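Local atomic coordinates of glutathione S-transferase (Xanthomonas axonopodis pv. citri, PDB entry 6NV6), a protein that conjugates glutathione to electrophilic substrates as a theta class glutathione transferase, and is probably linked to dehalogenation and detoxification in a plant pathogen. Residues A[8-13]-A[17-22]; A[54-59]-A[66-71]; A[138-143]-A[167-172]. One frame throughout, in Å; residues are numbered along the deposited sequence.

Contact 1 of 3, residues A[8-13]-A[17-22]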
loop_
_atom_site.group_PDB
_atom_site.type_symbol
_atom_site.label_atom_id
_atom_site.label_comp_id
_atom_site.label_asym_id
_atom_site.label_seq_id
_atom_site.Cartn_x
_atom_site.Cartn_y
_atom_site.Cartn_z
ATOM N N GLY A 8 14.319 -1.194 -5.674
ATOM C CA GLY A 8 13.139 -0.812 -6.427
ATOM C C GLY A 8 12.830 0.675 -6.414
ATOM O O GLY A 8 13.174 1.411 -5.488
ATOM N N ARG A 9 12.151 1.119 -7.475
ATOM C CA ARG A 9 11.723 2.508 -7.600
ATOM C C ARG A 9 10.779 2.897 -6.463
ATOM O O ARG A 9 9.833 2.170 -6.144
ATOM C CB ARG A 9 11.051 2.720 -8.958
ATOM N N ARG A 10 11.047 4.054 -5.852
ATOM C CA ARG A 10 10.301 4.523 -4.693
ATOM C C ARG A 10 8.939 5.096 -5.058
ATOM O O ARG A 10 8.144 5.377 -4.157
ATOM C CB ARG A 10 11.146 5.555 -3.942
ATOM C CG ARG A 10 12.564 5.037 -3.728
ATOM C CD ARG A 10 13.511 5.983 -2.999
ATOM N NE ARG A 10 14.811 5.327 -2.831
ATOM C CZ ARG A 10 15.986 5.851 -3.166
ATOM N NH1 ARG A 10 16.054 7.073 -3.678
ATOM N NH2 ARG A 10 17.100 5.151 -2.977
ATOM N N ASN A 11 8.643 5.249 -6.346
ATOM C CA ASN A 11 7.341 5.706 -6.817
ATOM C C ASN A 11 6.413 4.550 -7.181
ATOM O O ASN A 11 5.366 4.775 -7.799
ATOM C CB ASN A 11 7.515 6.647 -8.014
ATOM C CG ASN A 11 7.933 5.911 -9.281
ATOM O OD1 ASN A 11 8.566 4.849 -9.219
ATOM N ND2 ASN A 11 7.582 6.468 -10.438
ATOM N N SER A 12 6.774 3.324 -6.818
ATOM C CA SER A 12 5.902 2.166 -6.946
ATOM C C SER A 12 5.195 1.884 -5.623
ATOM O O SER A 12 5.796 1.978 -4.546
ATOM C CB SER A 12 6.708 0.944 -7.385
ATOM O OG SER A 12 6.122 -0.269 -6.927
ATOM N N SER A 13 3.908 1.545 -5.714
ATOM C CA SER A 13 3.112 1.284 -4.516
ATOM C C SER A 13 3.563 0.011 -3.809
ATOM O O SER A 13 3.505 -0.083 -2.575
ATOM C CB SER A 13 1.621 1.196 -4.895
ATOM O OG SER A 13 1.059 2.481 -5.138
ATOM N N LYS A 17 5.028 -0.184 -0.032
ATOM C CA LYS A 17 4.627 -1.156 0.980
ATOM C C LYS A 17 5.818 -1.628 1.793
ATOM O O LYS A 17 5.743 -1.744 3.024
ATOM C CB LYS A 17 3.986 -2.371 0.320
ATOM C CG LYS A 17 2.628 -2.173 -0.282
ATOM C CD LYS A 17 2.111 -3.537 -0.661
ATOM C CE LYS A 17 1.210 -3.507 -1.860
ATOM N NZ LYS A 17 1.165 -4.876 -2.416
ATOM N N ALA A 18 6.925 -1.918 1.115
ATOM C CA ALA A 18 8.080 -2.466 1.801
ATOM C C ALA A 18 8.839 -1.385 2.561
ATOM O O ALA A 18 9.246 -1.609 3.706
ATOM C CB ALA A 18 8.991 -3.165 0.792
ATOM N N LEU A 19 9.026 -0.208 1.944
ATOM C CA LEU A 19 9.729 0.885 2.616
ATOM C C LEU A 19 8.985 1.310 3.865
ATOM O O LEU A 19 9.588 1.489 4.931
ATOM C CB LEU A 19 9.893 2.078 1.676
ATOM C CG LEU A 19 10.665 1.673 0.426
ATOM C CD1 LEU A 19 10.627 2.737 -0.652
ATOM C CD2 LEU A 19 12.091 1.293 0.798
ATOM N N TRP A 20 7.665 1.437 3.759
ATOM C CA TRP A 20 6.867 1.809 4.916
ATOM C C TRP A 20 7.011 0.778 6.038
ATOM O O TRP A 20 7.173 1.140 7.211
ATOM C CB TRP A 20 5.410 1.967 4.478
ATOM C CG TRP A 20 4.466 2.334 5.566
ATOM C CD1 TRP A 20 4.775 2.823 6.801
ATOM C CD2 TRP A 20 3.041 2.236 5.515
ATOM N NE1 TRP A 20 3.632 3.031 7.518
ATOM C CE2 TRP A 20 2.550 2.690 6.747
ATOM C CE3 TRP A 20 2.132 1.815 4.539
ATOM C CZ2 TRP A 20 1.174 2.732 7.038
ATOM C CZ3 TRP A 20 0.770 1.866 4.822
ATOM C CH2 TRP A 20 0.305 2.313 6.059
ATOM N N CYS A 21 6.956 -0.511 5.697
ATOM C CA CYS A 21 7.113 -1.554 6.706
ATOM C C CYS A 21 8.501 -1.521 7.342
ATOM O O CYS A 21 8.637 -1.574 8.574
ATOM C CB CYS A 21 6.834 -2.917 6.084
ATOM S SG CYS A 21 6.591 -4.166 7.329
ATOM N N ALA A 22 9.541 -1.450 6.512
ATOM C CA ALA A 22 10.882 -1.243 7.040
ATOM C C ALA A 22 10.896 -0.084 8.028
ATOM O O ALA A 22 11.331 -0.232 9.177
ATOM C CB ALA A 22 11.853 -0.988 5.893
#
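Ser13 and Lys17 form the first turn of helix 13-25, the helix that follows the opening beta strand of the thioredoxin-like domain, and Arg10 in the preceding loop meets Leu19, two residues beyond Lys17. The polar link is an ordinary helical bond: Lys17 N donates to Ser13 O at 3.0 Å, with an N-H...O angle of 154°. The lysine chain starts beside its own backbone N (chi1 -71°), which runs its first carbons past that same carbonyl; the chain, bent at chi3, then leaves it and carries the ammonium group away. That end is gripped twice, by Asn14 OD1 and Asn69 OD1, so the long, buried side chain ties its helix to helix 68-79.

Further along the helix the contact is looser and apolar. Leu19 points at the loop, and its CD1 lies 4.3 Å from Arg10 CG. Only the methylene stem of the arginine meets the leucine; the extended chain sends its NE on to Ser31 OG. Arginine suits the place because its greasy stem and charged end serve different neighbours.

A type I turn from Arg9 to Ser12 brings the chain round to the helix, its closing bond from Ser12 N to Arg9 O being weak at 3.3 Å. Ser12 is the N-cap, its OG accepting from Val15 N. Gly8, at phi 144°, adopts backbone angles that a CB would obstruct. In theta class enzymes the catalytic serine is found at the start of this helix; Ser12 and Ser13 both lie in that region, consistent with such a role, but neither is singled out by the geometry. The strand-loop-helix unit is the beta-alpha opening of the thioredoxin fold, which in transferases lies at the glutathione site.

Contact 2 of 3, residues A[54-59]-A[66-71]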
loop_
_atom_site.group_PDB
_atom_site.type_symbol
_atom_site.label_atom_id
_atom_site.label_comp_id
_atom_site.label_asym_id
_atom_site.label_seq_id
_atom_site.Cartn_x
_atom_site.Cartn_y
_atom_site.Cartn_z
ATOM N N VAL A 54 6.303 -2.165 -10.987
ATOM C CA VAL A 54 7.648 -2.526 -10.545
ATOM C C VAL A 54 7.551 -3.308 -9.241
ATOM O O VAL A 54 6.612 -3.134 -8.456
ATOM C CB VAL A 54 8.558 -1.271 -10.438
ATOM C CG1 VAL A 54 9.763 -1.499 -9.497
ATOM C CG2 VAL A 54 9.048 -0.876 -11.824
ATOM N N VAL A 55 8.521 -4.195 -9.031
ATOM C CA VAL A 55 8.483 -5.195 -7.980
ATOM C C VAL A 55 9.630 -4.882 -6.998
ATOM O O VAL A 55 10.718 -4.529 -7.448
ATOM C CB VAL A 55 8.608 -6.623 -8.536
ATOM C CG1 VAL A 55 10.068 -7.022 -8.859
ATOM C CG2 VAL A 55 7.921 -7.637 -7.630
ATOM N N PRO A 56 9.382 -4.897 -5.697
ATOM C CA PRO A 56 10.503 -4.827 -4.746
ATOM C C PRO A 56 11.215 -6.166 -4.633
ATOM O O PRO A 56 10.590 -7.229 -4.680
ATOM C CB PRO A 56 9.828 -4.446 -3.420
ATOM C CG PRO A 56 8.404 -4.854 -3.582
ATOM C CD PRO A 56 8.085 -4.669 -5.039
ATOM N N THR A 57 12.535 -6.109 -4.494
ATOM C CA THR A 57 13.318 -7.264 -4.072
ATOM C C THR A 57 13.840 -6.986 -2.670
ATOM O O THR A 57 14.543 -5.993 -2.452
ATOM C CB THR A 57 14.486 -7.550 -5.018
ATOM O OG1 THR A 57 14.023 -7.611 -6.375
ATOM C CG2 THR A 57 15.152 -8.862 -4.643
ATOM N N LEU A 58 13.484 -7.846 -1.725
ATOM C CA LEU A 58 14.029 -7.790 -0.379
ATOM C C LEU A 58 15.166 -8.787 -0.262
ATOM O O LEU A 58 15.077 -9.902 -0.779
ATOM C CB LEU A 58 12.966 -8.096 0.673
ATOM C CG LEU A 58 13.276 -7.841 2.160
ATOM C CD1 LEU A 58 13.883 -9.041 2.842
ATOM C CD2 LEU A 58 14.192 -6.658 2.367
ATOM N N GLN A 59 16.241 -8.373 0.408
ATOM C CA GLN A 59 17.311 -9.270 0.819
ATOM C C GLN A 59 17.635 -8.984 2.276
ATOM O O GLN A 59 17.907 -7.837 2.645
ATOM C CB GLN A 59 18.565 -9.104 -0.039
ATOM C CG GLN A 59 19.718 -9.997 0.409
ATOM C CD GLN A 59 20.866 -10.036 -0.589
ATOM O OE1 GLN A 59 20.759 -9.509 -1.702
ATOM N NE2 GLN A 59 21.975 -10.663 -0.191
ATOM N N TRP A 66 10.467 -11.568 -3.361
ATOM C CA TRP A 66 10.003 -10.775 -4.489
ATOM C C TRP A 66 8.544 -10.347 -4.386
ATOM O O TRP A 66 8.038 -9.716 -5.316
ATOM C CB TRP A 66 10.203 -11.546 -5.793
ATOM C CG TRP A 66 11.568 -11.410 -6.342
ATOM C CD1 TRP A 66 12.345 -10.287 -6.343
ATOM C CD2 TRP A 66 12.341 -12.436 -6.976
ATOM N NE1 TRP A 66 13.555 -10.549 -6.941
ATOM C CE2 TRP A 66 13.579 -11.861 -7.337
ATOM C CE3 TRP A 66 12.107 -13.782 -7.273
ATOM C CZ2 TRP A 66 14.578 -12.589 -7.982
ATOM C CZ3 TRP A 66 13.100 -14.502 -7.913
ATOM C CH2 TRP A 66 14.320 -13.904 -8.260
ATOM N N GLU A 67 7.853 -10.663 -3.305
ATOM C CA GLU A 67 6.422 -10.419 -3.216
ATOM C C GLU A 67 6.155 -9.380 -2.139
ATOM O O GLU A 67 6.489 -9.610 -0.976
ATOM C CB GLU A 67 5.679 -11.715 -2.912
ATOM C CG GLU A 67 5.410 -12.529 -4.155
ATOM C CD GLU A 67 4.351 -11.880 -5.034
ATOM O OE1 GLU A 67 3.552 -11.070 -4.507
ATOM O OE2 GLU A 67 4.309 -12.169 -6.249
ATOM N N SER A 68 5.535 -8.259 -2.531
ATOM C CA SER A 68 5.271 -7.132 -1.633
ATOM C C SER A 68 4.709 -7.606 -0.292
ATOM O O SER A 68 5.296 -7.377 0.776
ATOM C CB SER A 68 4.273 -6.185 -2.290
ATOM O OG SER A 68 4.556 -6.037 -3.677
ATOM N N ASN A 69 3.560 -8.294 -0.334
ATOM C CA ASN A 69 2.857 -8.608 0.904
ATOM C C ASN A 69 3.595 -9.660 1.723
ATOM O O ASN A 69 3.536 -9.624 2.957
ATOM C CB ASN A 69 1.422 -9.050 0.599
ATOM C CG ASN A 69 0.588 -7.954 -0.046
ATOM O OD1 ASN A 69 0.962 -6.779 -0.039
ATOM N ND2 ASN A 69 -0.541 -8.340 -0.619
ATOM N N ALA A 70 4.292 -10.593 1.069
ATOM C CA ALA A 70 5.184 -11.485 1.799
ATOM C C ALA A 70 6.310 -10.701 2.468
ATOM O O ALA A 70 6.662 -10.969 3.626
ATOM C CB ALA A 70 5.744 -12.553 0.860
ATOM N N ILE A 71 6.897 -9.740 1.748
ATOM C CA ILE A 71 7.921 -8.884 2.333
ATOM C C ILE A 71 7.373 -8.182 3.568
ATOM O O ILE A 71 8.058 -8.065 4.593
ATOM C CB ILE A 71 8.441 -7.875 1.290
ATOM C CG1 ILE A 71 9.167 -8.603 0.157
ATOM C CG2 ILE A 71 9.379 -6.865 1.932
ATOM C CD1 ILE A 71 9.393 -7.753 -1.066
#
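Thr57 and Trp66 bring the two backbones closest, CA to CA 4.8 Å, where the chain entering strand 57-60 passes the residue that leads toward helix 68-79. Pro56 O receives a CA-H...O contact from Trp66 CA at 3.6 Å. The Val55-Pro56 peptide is modelled trans, although the proline at the corresponding place of the thioredoxin fold is usually cis.

On one side of the strand Thr57 and Trp66 lie side by side and point the same way. Thr57 OG1 sits at the pyrrole edge of the indole, in its plane, and takes a weak hydrogen bond from Trp66 NE1 at 3.0 Å, bent to 120°. With chi1 at -51° the threonine brings CG2 near NE1 and CD1 as well, but from off the ring plane. Threonine fits because its hydroxyl branch can face the indole N-H while its methyl packs beside the ring; yet the indole is exposed and poorly ordered, and the bond should carry little weight.

The other side is oily. Ile71 aims at the strand: its CG1 is 3.9 Å from Leu58 CB, and its CD1 is 4.0 Å from Pro56 CG. CG2, the other branch, meets Leu58 CG, so one branched residue fills the angle between proline and leucine. Ser68 OG lies off the CG-CD edge of the proline ring, 4.0 Å from Pro56 CD, a small group where helix and loop come close. Glu67 is the N-cap, and its carbonyl accepts from Ile71 N at 2.8 Å, which fixes the first turn.

Strand 57-60 runs between strands 4-7 and 63-65, with backbone bonds to both. Helix 13-25 packs on Pro56 and Ser68 through Asn14, while Leu65 joins Leu58 and Ile71 between the sheet and helix 68-79.

Contact 3 of 3, residues A[138-143]-A[167-172]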
loop_
_atom_site.group_PDB
_atom_site.type_symbol
_atom_site.label_atom_id
_atom_site.label_comp_id
_atom_site.label_asym_id
_atom_site.label_seq_id
_atom_site.Cartn_x
_atom_site.Cartn_y
_atom_site.Cartn_z
ATOM N N GLU A 138 -15.977 1.966 -6.580
ATOM C CA GLU A 138 -16.938 1.091 -5.917
ATOM C C GLU A 138 -16.247 -0.062 -5.210
ATOM O O GLU A 138 -16.781 -0.588 -4.229
ATOM C CB GLU A 138 -17.987 0.563 -6.901
ATOM C CG GLU A 138 -19.049 1.612 -7.336
ATOM C CD GLU A 138 -19.449 2.623 -6.229
ATOM O OE1 GLU A 138 -20.125 2.215 -5.260
ATOM O OE2 GLU A 138 -19.114 3.832 -6.342
ATOM N N LEU A 139 -15.065 -0.457 -5.673
ATOM C CA LEU A 139 -14.249 -1.370 -4.884
ATOM C C LEU A 139 -13.844 -0.722 -3.569
ATOM O O LEU A 139 -14.017 -1.308 -2.492
ATOM C CB LEU A 139 -13.013 -1.793 -5.676
ATOM C CG LEU A 139 -13.280 -2.793 -6.813
ATOM C CD1 LEU A 139 -12.026 -3.048 -7.651
ATOM C CD2 LEU A 139 -13.856 -4.085 -6.252
ATOM N N LEU A 140 -13.312 0.503 -3.638
ATOM C CA LEU A 140 -12.925 1.203 -2.417
ATOM C C LEU A 140 -14.099 1.374 -1.456
ATOM O O LEU A 140 -13.901 1.391 -0.232
ATOM C CB LEU A 140 -12.315 2.555 -2.770
ATOM C CG LEU A 140 -10.882 2.387 -3.268
ATOM C CD1 LEU A 140 -10.253 3.735 -3.599
ATOM C CD2 LEU A 140 -10.069 1.608 -2.224
ATOM N N ALA A 141 -15.321 1.500 -1.989
ATOM C CA ALA A 141 -16.503 1.581 -1.137
ATOM C C ALA A 141 -16.599 0.395 -0.183
ATOM O O ALA A 141 -17.121 0.532 0.931
ATOM C CB ALA A 141 -17.757 1.668 -2.006
ATOM N N ARG A 142 -16.080 -0.767 -0.589
ATOM C CA ARG A 142 -16.069 -1.919 0.306
ATOM C C ARG A 142 -15.117 -1.693 1.478
ATOM O O ARG A 142 -15.460 -1.975 2.634
ATOM C CB ARG A 142 -15.692 -3.181 -0.470
ATOM C CG ARG A 142 -16.791 -3.718 -1.392
ATOM C CD ARG A 142 -16.213 -4.708 -2.398
ATOM N NE ARG A 142 -17.038 -4.860 -3.596
ATOM C CZ ARG A 142 -16.709 -5.614 -4.645
ATOM N NH1 ARG A 142 -15.572 -6.296 -4.654
ATOM N NH2 ARG A 142 -17.520 -5.695 -5.688
ATOM N N ALA A 143 -13.916 -1.189 1.202
ATOM C CA ALA A 143 -13.005 -0.858 2.287
ATOM C C ALA A 143 -13.574 0.264 3.152
ATOM O O ALA A 143 -13.446 0.235 4.386
ATOM C CB ALA A 143 -11.646 -0.482 1.705
ATOM N N SER A 167 -0.649 1.853 1.102
ATOM C CA SER A 167 0.347 2.363 0.167
ATOM C C SER A 167 -0.270 2.738 -1.173
ATOM O O SER A 167 0.254 3.620 -1.866
ATOM C CB SER A 167 1.471 1.342 -0.018
ATOM O OG SER A 167 1.875 0.768 1.214
ATOM N N PHE A 168 -1.370 2.087 -1.560
ATOM C CA PHE A 168 -2.082 2.511 -2.764
ATOM C C PHE A 168 -2.895 3.769 -2.511
ATOM O O PHE A 168 -2.950 4.656 -3.373
ATOM C CB PHE A 168 -3.014 1.407 -3.263
ATOM C CG PHE A 168 -2.323 0.316 -4.031
ATOM C CD1 PHE A 168 -2.095 0.441 -5.385
ATOM C CD2 PHE A 168 -1.920 -0.848 -3.395
ATOM C CE1 PHE A 168 -1.467 -0.575 -6.092
ATOM C CE2 PHE A 168 -1.289 -1.862 -4.098
ATOM C CZ PHE A 168 -1.061 -1.719 -5.456
ATOM N N ILE A 169 -3.515 3.869 -1.329
ATOM C CA ILE A 169 -4.511 4.912 -1.102
ATOM C C ILE A 169 -3.879 6.294 -1.071
ATOM O O ILE A 169 -4.590 7.302 -1.210
ATOM C CB ILE A 169 -5.307 4.636 0.186
ATOM C CG1 ILE A 169 -6.777 4.969 -0.044
ATOM C CG2 ILE A 169 -4.745 5.421 1.354
ATOM C CD1 ILE A 169 -7.466 3.982 -0.957
ATOM N N TYR A 170 -2.557 6.367 -0.905
ATOM C CA TYR A 170 -1.859 7.621 -1.152
ATOM C C TYR A 170 -2.043 8.061 -2.604
ATOM O O TYR A 170 -2.417 9.208 -2.880
ATOM C CB TYR A 170 -0.377 7.468 -0.810
ATOM C CG TYR A 170 0.453 8.663 -1.220
ATOM C CD1 TYR A 170 0.243 9.907 -0.634
ATOM C CD2 TYR A 170 1.441 8.554 -2.197
ATOM C CE1 TYR A 170 0.988 10.995 -0.997
ATOM C CE2 TYR A 170 2.195 9.646 -2.567
ATOM C CZ TYR A 170 1.962 10.862 -1.958
ATOM O OH TYR A 170 2.712 11.952 -2.316
ATOM N N ALA A 171 -1.800 7.152 -3.550
ATOM C CA ALA A 171 -2.020 7.486 -4.952
ATOM C C ALA A 171 -3.472 7.867 -5.201
ATOM O O ALA A 171 -3.755 8.863 -5.878
ATOM C CB ALA A 171 -1.606 6.313 -5.842
ATOM N N TRP A 172 -4.407 7.097 -4.643
ATOM C CA TRP A 172 -5.825 7.379 -4.835
ATOM C C TRP A 172 -6.183 8.818 -4.472
ATOM O O TRP A 172 -6.891 9.495 -5.218
ATOM C CB TRP A 172 -6.659 6.406 -4.006
ATOM C CG TRP A 172 -8.136 6.694 -3.999
ATOM C CD1 TRP A 172 -8.874 7.235 -2.970
ATOM C CD2 TRP A 172 -9.064 6.450 -5.064
ATOM N NE1 TRP A 172 -10.195 7.339 -3.337
ATOM C CE2 TRP A 172 -10.339 6.863 -4.615
ATOM C CE3 TRP A 172 -8.944 5.918 -6.350
ATOM C CZ2 TRP A 172 -11.478 6.755 -5.406
ATOM C CZ3 TRP A 172 -10.078 5.821 -7.133
ATOM C CH2 TRP A 172 -11.326 6.235 -6.660
#
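Leu140 meets Trp172 and Ile169 with the two methyl groups of its fork. Leu140 CD1 stands over one face of the indole, 3.3 Å from the centroid of the five-membered ring and 15° off the ring normal, a CH-pi contact. The methyl is set close to the bond shared by the two rings, with Leu140 CD1 3.3 Å from Trp172 CE2. The same CD1 also neighbours Ile169 CD1, to which Leu140 CD2 comes slightly closer, at 3.7 Å; there the two aliphatic chains run antiparallel alongside each other.

Leucine suits this point because its fork offers a methyl in two directions, and tryptophan because a broad flat face can receive one of them. Leucine and indole approach from the two facing helices: CG of Trp172 is anti to the backbone N (chi1 173°), which swings the indole across to the other helix. Ile169 and Trp172 are three residues apart and so share one side of helix 163-174. The backbones stay apart, Leu140 CA and Ile169 CA being 9.3 Å from each other, and the side chains make the contact.

Around this first shell, Phe105 of helix 88-118 and Leu182 also touch Leu140, and Pro180 packs on Trp172. Ile169 is backed by Leu185, Trp188 and Tyr189 of helix 183-193. Helices 126-146 and 163-174 are thus joined within the all-helical C-terminal domain of the transferase fold.

No hydrogen bond or charge pair crosses between the segments, so dispersion and the burial of apolar surface hold them together, with shape rather than polar direction deciding the fit.

Contacts 1 and 2 both belong to the thioredoxin-like domain and are partly buried, whereas contact 3 lies wholly inside the helical domain. The first two touch: a lysine-asparagine bond and the packing of Ala18 on Ile71 join them, so helices 13-25 and 68-79 are held by a polar tie and an apolar patch. Contact 1 also reaches contact 3 across the domain boundary, where Lys17 lies against Ser167 and Phe168, although the centres are about 17 Å apart. Contacts 2 and 3 do not meet. Chemistry follows place: backbone bonding and capping at the loop, mixed packing with an exposed indole beside the strand, and purely apolar side chains between helices.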